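Local coordinates for protein LbaCas13a H328A (C2c2) (Lachnospiraceae bacterium NK4A179, PDB 5WLH) that binds a CRISPR RNA as an RNA-guided Cas13a (C2c2) nuclease and, with that guide, probably recognises and cleaves target RNA, at residues P676-F687 / N718-Y729. Residues are numbered along the deposited sequence; the frame is centred on the assembly and turned at random.
Sequences PSFNKVFVRKNF and NALYYMFKEIYY. With nucleotides of chain B.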
# COMPACT_ATOMS: atom_id res chain seq x y z
N PRO A 676 10.85 -10.28 -13.02
CA PRO A 676 11.67 -9.07 -13.10
C PRO A 676 11.47 -8.33 -14.41
O PRO A 676 11.38 -8.94 -15.48
CB PRO A 676 13.11 -9.60 -12.97
CG PRO A 676 12.97 -10.82 -12.17
CD PRO A 676 11.64 -11.44 -12.57
N SER A 677 11.38 -7.00 -14.32
CA SER A 677 11.15 -6.20 -15.51
C SER A 677 12.36 -6.31 -16.43
O SER A 677 13.47 -6.56 -15.98
CB SER A 677 10.93 -4.74 -15.15
OG SER A 677 12.17 -4.14 -14.75
N PHE A 678 12.11 -6.13 -17.73
CA PHE A 678 13.22 -6.10 -18.68
C PHE A 678 14.27 -5.11 -18.23
O PHE A 678 15.47 -5.41 -18.24
CB PHE A 678 12.73 -5.74 -20.08
CG PHE A 678 13.86 -5.47 -21.05
CD1 PHE A 678 14.58 -6.52 -21.59
CD2 PHE A 678 14.20 -4.18 -21.38
CE1 PHE A 678 15.63 -6.27 -22.47
CE2 PHE A 678 15.23 -3.92 -22.25
CZ PHE A 678 15.95 -4.98 -22.79
N ASN A 679 13.83 -3.93 -17.78
CA ASN A 679 14.73 -2.83 -17.44
C ASN A 679 15.57 -3.11 -16.21
O ASN A 679 16.58 -2.42 -16.02
CB ASN A 679 13.92 -1.55 -17.24
CG ASN A 679 13.05 -1.24 -18.41
OD1 ASN A 679 12.10 -1.98 -18.69
ND2 ASN A 679 13.37 -0.17 -19.13
N LYS A 680 15.17 -4.05 -15.37
CA LYS A 680 16.01 -4.47 -14.25
C LYS A 680 16.97 -5.58 -14.64
O LYS A 680 18.10 -5.63 -14.12
CB LYS A 680 15.16 -4.94 -13.07
CG LYS A 680 14.29 -3.84 -12.45
CD LYS A 680 15.06 -2.96 -11.48
CE LYS A 680 14.11 -2.11 -10.61
NZ LYS A 680 13.16 -2.88 -9.71
N VAL A 681 16.56 -6.47 -15.55
CA VAL A 681 17.45 -7.51 -16.04
C VAL A 681 18.53 -6.92 -16.93
O VAL A 681 19.70 -7.29 -16.85
CB VAL A 681 16.64 -8.60 -16.77
CG1 VAL A 681 17.56 -9.66 -17.36
CG2 VAL A 681 15.65 -9.26 -15.81
N PHE A 682 18.14 -5.98 -17.80
CA PHE A 682 19.05 -5.28 -18.70
C PHE A 682 19.00 -3.81 -18.32
O PHE A 682 18.16 -3.04 -18.80
CB PHE A 682 18.66 -5.52 -20.16
CG PHE A 682 18.92 -6.91 -20.61
CD1 PHE A 682 20.17 -7.26 -21.12
CD2 PHE A 682 17.95 -7.88 -20.48
CE1 PHE A 682 20.42 -8.57 -21.51
CE2 PHE A 682 18.20 -9.18 -20.88
CZ PHE A 682 19.43 -9.53 -21.39
N VAL A 683 19.90 -3.42 -17.41
CA VAL A 683 19.95 -2.04 -16.96
C VAL A 683 20.40 -1.16 -18.11
O VAL A 683 21.43 -1.44 -18.75
CB VAL A 683 20.88 -1.91 -15.75
CG1 VAL A 683 21.02 -0.46 -15.35
CG2 VAL A 683 20.35 -2.74 -14.59
N ARG A 684 19.64 -0.10 -18.40
CA ARG A 684 19.93 0.70 -19.59
C ARG A 684 21.36 1.24 -19.55
O ARG A 684 22.08 1.17 -20.56
CB ARG A 684 18.94 1.85 -19.73
CG ARG A 684 19.14 2.68 -20.98
CD ARG A 684 19.36 1.81 -22.24
NE ARG A 684 19.53 2.66 -23.41
CZ ARG A 684 20.70 3.16 -23.80
NH1 ARG A 684 21.80 2.90 -23.11
NH2 ARG A 684 20.77 3.94 -24.87
N LYS A 685 21.79 1.76 -18.40
CA LYS A 685 23.13 2.33 -18.32
C LYS A 685 24.21 1.32 -18.70
O LYS A 685 25.22 1.69 -19.30
CB LYS A 685 23.37 2.89 -16.92
CG LYS A 685 24.83 3.10 -16.58
CD LYS A 685 25.04 3.32 -15.09
CE LYS A 685 26.52 3.55 -14.78
NZ LYS A 685 27.14 4.51 -15.74
N ASN A 686 24.01 0.04 -18.37
CA ASN A 686 25.01 -0.99 -18.64
C ASN A 686 24.82 -1.66 -20.00
O ASN A 686 25.67 -2.48 -20.39
CB ASN A 686 24.99 -2.06 -17.56
CG ASN A 686 25.13 -1.49 -16.17
OD1 ASN A 686 25.70 -0.41 -15.99
ND2 ASN A 686 24.63 -2.22 -15.16
N PHE A 687 23.75 -1.32 -20.73
CA PHE A 687 23.38 -2.07 -21.93
C PHE A 687 24.43 -2.03 -23.03
O PHE A 687 24.78 -3.10 -23.55
CB PHE A 687 22.02 -1.54 -22.42
CG PHE A 687 21.41 -2.36 -23.52
CD1 PHE A 687 21.05 -3.68 -23.30
CD2 PHE A 687 21.16 -1.80 -24.76
CE1 PHE A 687 20.48 -4.43 -24.30
CE2 PHE A 687 20.58 -2.55 -25.78
CZ PHE A 687 20.24 -3.86 -25.54
N ASN A 718 19.63 2.44 -28.43
CA ASN A 718 18.23 2.69 -28.10
C ASN A 718 17.31 1.76 -28.87
O ASN A 718 16.32 1.26 -28.32
CB ASN A 718 17.89 4.15 -28.40
CG ASN A 718 18.43 5.11 -27.35
OD1 ASN A 718 18.71 4.71 -26.22
ND2 ASN A 718 18.57 6.37 -27.72
N ALA A 719 17.62 1.52 -30.14
CA ALA A 719 16.82 0.60 -30.94
C ALA A 719 16.92 -0.82 -30.40
O ALA A 719 15.91 -1.52 -30.25
CB ALA A 719 17.27 0.65 -32.41
N LEU A 720 18.14 -1.26 -30.11
CA LEU A 720 18.33 -2.61 -29.59
C LEU A 720 17.63 -2.78 -28.25
O LEU A 720 17.04 -3.82 -27.97
CB LEU A 720 19.82 -2.90 -29.46
CG LEU A 720 20.22 -4.37 -29.31
CD1 LEU A 720 19.92 -5.13 -30.59
CD2 LEU A 720 21.70 -4.48 -28.95
N TYR A 721 17.69 -1.74 -27.41
CA TYR A 721 17.04 -1.79 -26.10
C TYR A 721 15.54 -2.01 -26.24
O TYR A 721 14.94 -2.82 -25.52
CB TYR A 721 17.31 -0.50 -25.34
CG TYR A 721 17.13 -0.66 -23.85
CD1 TYR A 721 17.95 -1.48 -23.12
CD2 TYR A 721 16.10 0.01 -23.18
CE1 TYR A 721 17.81 -1.62 -21.75
CE2 TYR A 721 15.94 -0.12 -21.82
CZ TYR A 721 16.79 -0.94 -21.11
OH TYR A 721 16.64 -1.09 -19.75
N TYR A 722 14.91 -1.26 -27.15
CA TYR A 722 13.48 -1.41 -27.38
C TYR A 722 13.17 -2.78 -27.96
O TYR A 722 12.26 -3.47 -27.49
CB TYR A 722 12.94 -0.31 -28.30
CG TYR A 722 11.47 -0.52 -28.57
CD1 TYR A 722 10.52 -0.22 -27.60
CD2 TYR A 722 11.02 -1.07 -29.77
CE1 TYR A 722 9.17 -0.43 -27.82
CE2 TYR A 722 9.68 -1.30 -30.00
CZ TYR A 722 8.75 -0.97 -29.02
OH TYR A 722 7.41 -1.19 -29.24
N MET A 723 13.92 -3.20 -28.98
CA MET A 723 13.65 -4.49 -29.59
C MET A 723 13.81 -5.62 -28.58
O MET A 723 12.96 -6.50 -28.49
CB MET A 723 14.56 -4.73 -30.80
CG MET A 723 14.51 -6.16 -31.24
SD MET A 723 15.32 -6.39 -32.84
CE MET A 723 16.93 -5.74 -32.52
N PHE A 724 14.90 -5.61 -27.79
CA PHE A 724 15.08 -6.63 -26.76
C PHE A 724 13.93 -6.61 -25.76
O PHE A 724 13.46 -7.66 -25.32
CB PHE A 724 16.40 -6.43 -26.02
CG PHE A 724 17.59 -6.98 -26.75
CD1 PHE A 724 17.48 -7.41 -28.06
CD2 PHE A 724 18.82 -7.06 -26.12
CE1 PHE A 724 18.59 -7.92 -28.74
CE2 PHE A 724 19.93 -7.55 -26.79
CZ PHE A 724 19.81 -7.99 -28.10
N LYS A 725 13.47 -5.41 -25.40
CA LYS A 725 12.37 -5.32 -24.45
C LYS A 725 11.13 -6.01 -25.00
O LYS A 725 10.49 -6.81 -24.31
CB LYS A 725 12.07 -3.85 -24.13
CG LYS A 725 11.05 -3.67 -22.98
CD LYS A 725 9.62 -3.43 -23.52
CE LYS A 725 9.47 -2.04 -24.11
NZ LYS A 725 8.08 -1.80 -24.62
N GLU A 726 10.79 -5.73 -26.26
CA GLU A 726 9.63 -6.37 -26.86
C GLU A 726 9.84 -7.88 -26.96
O GLU A 726 8.90 -8.65 -26.73
CB GLU A 726 9.34 -5.76 -28.23
CG GLU A 726 8.85 -4.32 -28.14
CD GLU A 726 7.46 -4.22 -27.51
OE1 GLU A 726 7.32 -3.47 -26.53
OE2 GLU A 726 6.52 -4.88 -28.00
N ILE A 727 11.06 -8.31 -27.27
CA ILE A 727 11.32 -9.75 -27.33
C ILE A 727 11.18 -10.38 -25.96
O ILE A 727 10.63 -11.48 -25.81
CB ILE A 727 12.71 -10.02 -27.91
CG1 ILE A 727 12.77 -9.54 -29.37
CG2 ILE A 727 13.06 -11.49 -27.75
CD1 ILE A 727 14.16 -9.66 -29.97
N TYR A 728 11.70 -9.70 -24.93
CA TYR A 728 11.67 -10.22 -23.58
C TYR A 728 10.24 -10.59 -23.19
O TYR A 728 9.96 -11.71 -22.77
CB TYR A 728 12.25 -9.17 -22.62
CG TYR A 728 12.34 -9.59 -21.17
CD1 TYR A 728 13.38 -10.37 -20.72
CD2 TYR A 728 11.38 -9.17 -20.25
CE1 TYR A 728 13.47 -10.75 -19.41
CE2 TYR A 728 11.47 -9.55 -18.92
CZ TYR A 728 12.51 -10.32 -18.51
OH TYR A 728 12.59 -10.68 -17.19
N TYR A 729 9.32 -9.66 -23.40
CA TYR A 729 7.97 -9.90 -22.91
C TYR A 729 7.17 -10.79 -23.85
O TYR A 729 6.41 -11.65 -23.39
CB TYR A 729 7.25 -8.56 -22.70
CG TYR A 729 7.83 -7.77 -21.55
CD1 TYR A 729 7.75 -8.26 -20.24
CD2 TYR A 729 8.46 -6.56 -21.77
CE1 TYR A 729 8.29 -7.54 -19.18
CE2 TYR A 729 8.99 -5.84 -20.72
CZ TYR A 729 8.89 -6.34 -19.43
OH TYR A 729 9.43 -5.62 -18.39
P A B 34 6.61 -5.25 -16.39
OP1 A B 34 5.42 -5.78 -17.12
OP2 A B 34 7.88 -6.05 -16.30
O5' A B 34 7.03 -3.79 -16.85
C5' A B 34 6.06 -2.83 -17.24
C4' A B 34 6.64 -1.79 -18.16
O4' A B 34 7.46 -0.85 -17.41
C3' A B 34 7.52 -2.34 -19.29
O3' A B 34 7.25 -1.64 -20.50
C2' A B 34 8.94 -1.98 -18.83
O2' A B 34 9.87 -1.81 -19.87
C1' A B 34 8.69 -0.67 -18.08
N9 A B 34 9.76 -0.33 -17.14
C8 A B 34 10.21 -0.96 -16.01
N7 A B 34 11.24 -0.36 -15.45
C5 A B 34 11.50 0.73 -16.28
C6 A B 34 12.45 1.76 -16.25
N6 A B 34 13.40 1.88 -15.32
N1 A B 34 12.42 2.68 -17.24
C2 A B 34 11.48 2.57 -18.19
N3 A B 34 10.53 1.64 -18.32
C4 A B 34 10.59 0.75 -17.32
P G B 33 10.38 -5.19 -11.01
OP1 G B 33 11.41 -5.87 -11.84
OP2 G B 33 10.64 -3.81 -10.49
O5' G B 33 9.03 -5.11 -11.83
C5' G B 33 8.46 -6.27 -12.41
C4' G B 33 7.08 -5.97 -12.93
O4' G B 33 6.20 -5.64 -11.80
C3' G B 33 7.01 -4.77 -13.88
O3' G B 33 6.07 -5.04 -14.90
C2' G B 33 6.45 -3.67 -12.99
O2' G B 33 5.81 -2.61 -13.66
C1' G B 33 5.49 -4.47 -12.13
N9 G B 33 5.04 -3.71 -10.96
C8 G B 33 3.73 -3.43 -10.65
N7 G B 33 3.61 -2.62 -9.62
C5 G B 33 4.92 -2.33 -9.27
C6 G B 33 5.40 -1.50 -8.23
O6 G B 33 4.77 -0.86 -7.39
N1 G B 33 6.79 -1.48 -8.21
C2 G B 33 7.61 -2.17 -9.07
N2 G B 33 8.92 -2.02 -8.88
N3 G B 33 7.17 -2.94 -10.04
C4 G B 33 5.82 -2.98 -10.09
P U B 42 23.41 -0.75 -11.68
OP1 U B 42 24.59 -1.24 -12.44
OP2 U B 42 22.10 -1.43 -11.83
O5' U B 42 23.77 -0.78 -10.13
C5' U B 42 25.05 -0.37 -9.66
C4' U B 42 25.07 -0.37 -8.16
O4' U B 42 24.05 0.54 -7.68
C3' U B 42 24.71 -1.70 -7.50
O3' U B 42 25.80 -2.61 -7.42
C2' U B 42 24.17 -1.27 -6.15
O2' U B 42 25.22 -0.94 -5.26
C1' U B 42 23.44 0.02 -6.52
N1 U B 42 22.00 -0.21 -6.79
C2 U B 42 21.16 -0.38 -5.70
O2 U B 42 21.56 -0.35 -4.56
N3 U B 42 19.83 -0.57 -6.00
C4 U B 42 19.27 -0.61 -7.25
O4 U B 42 18.05 -0.80 -7.37
C5 U B 42 20.20 -0.43 -8.33
C6 U B 42 21.50 -0.24 -8.07
O HOH W 1 17.44 0.17 -16.83
O HOH W 2 15.59 1.66 -18.59
O HOH W 3 16.79 3.67 -23.94
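An aromatic cluster just beneath the guide-RNA-binding surface of this Cas13a joins the short helix 678-681 and the start of helix 687-692 to helix 709-732, with Phe678, Phe687, Tyr721, Phe724 and Tyr728 as its members. Phe678 is a knob in a hole formed by Tyr721, Lys725, Tyr728 and Tyr729. With CG anti to the backbone N (chi1 170°), its ring lies flat against the long helix, Lys725 CA over its centre, 3.6 Å from the centroid. The edge of Phe678 meets the face of Tyr721, Phe678 CE2 coming 3.5 Å from Tyr721 CE1, while Arg684 CD covers the opposite face. The edge of Tyr721 points into the face of Phe687, the two planes 73° apart, and Phe724 CD2 lies at the edge of the Phe687 ring, 3.5 Å from Phe687 CZ.

Hydroxyls at the ring ends tie this packing to the backbone. Tyr721 OH donates to Phe682 O (2.6 Å), where the chain leaves the helix, and two waters link the same hydroxyl to Asn679 and Arg684 N. A phenylalanine in place of Tyr721 would probably leave Phe682 O without this donor and both waters short of a partner. Tyr728 OH donates to Pro676 O, 2.7 Å away.

The same contact also holds RNA phosphates and a ribose hydroxyl. Tyr729 OH accepts a nearly straight bond from Phe678 N (2.8 Å) and donates to OP2 of A34 of chain B, bridging backbone and phosphate. Ser677, the N-cap, gives its backbone N to OP1 of G33 of chain B, and Asn679 OD1 accepts from the A34 ribose O2'. At the far end Arg684 NH2 donates a hydrogen bond to Asn718 OD1 (2.6 Å), which lies in the guanidinium plane, the donor sitting above the amide plane.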